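Long-range contact in amidase, hydantoinase/carbamoylase family (Burkholderia ambifaria, PDB 5TP4), which probably hydrolyses N-carbamoyl-L-amino acids, as a zinc-dependent member of the peptidase M20 family: residues 139-144 with 164-169. Residues are numbered along the deposited sequence; the frame is centred on the assembly and turned at random.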
loop_
_atom_site.group_PDB
_atom_site.type_symbol
_atom_site.label_atom_id
_atom_site.label_comp_id
_atom_site.label_asym_id
_atom_site.label_seq_id
_atom_site.Cartn_x
_atom_site.Cartn_y
_atom_site.Cartn_z
ATOM N N GLY B 139 -16.392 -17.809 10.224
ATOM C CA GLY B 139 -14.942 -17.847 10.315
ATOM C C GLY B 139 -14.296 -16.640 10.977
ATOM O O GLY B 139 -13.122 -16.351 10.715
ATOM N N ALA B 140 -15.028 -15.920 11.825
ATOM C CA ALA B 140 -14.497 -14.724 12.476
ATOM C C ALA B 140 -13.883 -15.053 13.837
ATOM O O ALA B 140 -12.712 -14.743 14.095
ATOM C CB ALA B 140 -15.609 -13.672 12.628
ATOM N N ARG B 141 -14.668 -15.664 14.729
ATOM C CA ARG B 141 -14.140 -16.006 16.044
ATOM C C ARG B 141 -13.202 -17.196 15.969
ATOM O O ARG B 141 -12.140 -17.192 16.599
ATOM C CB ARG B 141 -15.275 -16.294 17.020
ATOM C CG ARG B 141 -14.754 -16.652 18.406
ATOM C CD ARG B 141 -15.846 -16.787 19.416
ATOM N NE ARG B 141 -15.272 -17.196 20.699
ATOM C CZ ARG B 141 -15.965 -17.751 21.686
ATOM N NH1 ARG B 141 -17.270 -17.961 21.545
ATOM N NH2 ARG B 141 -15.348 -18.105 22.806
ATOM N N PHE B 142 -13.577 -18.217 15.206
ATOM C CA PHE B 142 -12.768 -19.406 14.994
ATOM C C PHE B 142 -12.535 -19.585 13.503
ATOM O O PHE B 142 -13.389 -19.241 12.688
ATOM C CB PHE B 142 -13.456 -20.662 15.546
ATOM C CG PHE B 142 -13.748 -20.608 17.039
ATOM C CD1 PHE B 142 -12.756 -20.917 17.967
ATOM C CD2 PHE B 142 -15.024 -20.288 17.505
ATOM C CE1 PHE B 142 -13.031 -20.888 19.347
ATOM C CE2 PHE B 142 -15.298 -20.254 18.861
ATOM C CZ PHE B 142 -14.302 -20.556 19.787
ATOM N N ALA B 143 -11.383 -20.168 13.151
ATOM C CA ALA B 143 -11.146 -20.580 11.782
ATOM C C ALA B 143 -11.429 -22.069 11.631
ATOM O O ALA B 143 -11.186 -22.848 12.557
ATOM C CB ALA B 143 -9.696 -20.293 11.373
ATOM N N PRO B 144 -11.931 -22.522 10.476
ATOM C CA PRO B 144 -12.219 -21.746 9.267
ATOM C C PRO B 144 -13.647 -21.232 9.174
ATOM O O PRO B 144 -14.491 -21.521 10.027
ATOM C CB PRO B 144 -11.994 -22.771 8.154
ATOM C CG PRO B 144 -12.548 -24.052 8.787
ATOM C CD PRO B 144 -12.143 -23.968 10.253
ATOM N N ARG B 164 -9.760 -25.797 17.675
ATOM C CA ARG B 164 -9.541 -24.448 17.166
ATOM C C ARG B 164 -9.712 -23.440 18.292
ATOM O O ARG B 164 -10.621 -23.553 19.121
ATOM C CB ARG B 164 -10.527 -24.142 16.030
ATOM C CG ARG B 164 -10.295 -24.976 14.771
ATOM C CD ARG B 164 -8.985 -24.602 14.062
ATOM N NE ARG B 164 -8.695 -25.574 13.001
ATOM C CZ ARG B 164 -8.653 -25.288 11.704
ATOM N NH1 ARG B 164 -8.841 -24.042 11.288
ATOM N NH2 ARG B 164 -8.397 -26.244 10.824
ATOM N N GLN B 165 -8.809 -22.473 18.343
ATOM C CA GLN B 165 -8.810 -21.481 19.398
ATOM C C GLN B 165 -9.157 -20.122 18.816
ATOM O O GLN B 165 -8.783 -19.804 17.686
ATOM C CB GLN B 165 -7.449 -21.412 20.095
ATOM C CG GLN B 165 -7.081 -22.681 20.825
ATOM C CD GLN B 165 -5.753 -22.570 21.563
ATOM O OE1 GLN B 165 -5.160 -21.498 21.644
ATOM N NE2 GLN B 165 -5.287 -23.681 22.104
ATOM N N ASP B 166 -9.868 -19.319 19.599
ATOM C CA ASP B 166 -10.123 -17.951 19.182
ATOM C C ASP B 166 -8.940 -17.071 19.595
ATOM O O ASP B 166 -7.938 -17.552 20.128
ATOM C CB ASP B 166 -11.462 -17.454 19.739
ATOM C CG ASP B 166 -11.489 -17.341 21.270
ATOM O OD1 ASP B 166 -10.430 -17.342 21.925
ATOM O OD2 ASP B 166 -12.606 -17.238 21.822
ATOM N N ALA B 167 -9.066 -15.758 19.381
ATOM C CA ALA B 167 -7.959 -14.853 19.692
ATOM C C ALA B 167 -7.602 -14.829 21.177
ATOM O O ALA B 167 -6.479 -14.442 21.533
ATOM C CB ALA B 167 -8.297 -13.442 19.220
ATOM N N GLU B 168 -8.520 -15.232 22.049
ATOM C CA GLU B 168 -8.280 -15.263 23.484
ATOM C C GLU B 168 -7.764 -16.616 23.976
ATOM O O GLU B 168 -7.562 -16.787 25.183
ATOM C CB GLU B 168 -9.566 -14.881 24.225
ATOM C CG GLU B 168 -9.965 -13.393 24.129
ATOM C CD GLU B 168 -10.397 -12.936 22.729
ATOM O OE1 GLU B 168 -9.726 -12.051 22.148
ATOM O OE2 GLU B 168 -11.412 -13.451 22.209
ATOM N N GLY B 169 -7.538 -17.576 23.077
ATOM C CA GLY B 169 -7.030 -18.877 23.454
ATOM C C GLY B 169 -8.087 -19.888 23.817
ATOM O O GLY B 169 -7.741 -21.036 24.139
HETATM O O HOH W 1 -10.943 -14.739 17.335
HETATM O O HOH W 2 -9.310 -20.537 15.031
#
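Arg-164, Asp-166 and Phe-142 illustrate how two irregular loops can be joined by a few side chains of different character. Arg-164 bends at chi2 (-69°), which turns CD back beside Ala-143 O, CG and CD both 3.2 Å from that oxygen. Its NH1 lies 2.9 Å from the same Ala-143 O, and Pro-144 CD sits over one guanidinium face. Phe-142 brings CD1 and CE1 to the backbone at Arg-164 O and Asp-166 N, CE1 3.5 Å from that N. Asp-166 CB makes an off-centre CH-pi contact with the ring, which also lies against Arg-141 CG and touches Leu-172 and Ala-175 of helix 172-179. Asp-166 OD1 accepts from Glu-168 N, an Asx turn overlapping the type I turn from Asp-166 to Gly-169. Asp-166 thus bonds within its own turn and across to the loop that follows Glu-137 and Glu-138, which bind zinc in a structure of this protein, though not in this chain. The extended chain of Arg-141 carries NE to 2.9 Å from Asp-166 OD2, at its anti lone pair; NH2 adds a second bond to the same OD2, completing a side-on salt bridge with the flat groups tilted 30°. Two waters bridge the backbones, Arg-141 O to Ala-167 N and Ala-143 N to Gln-165 O.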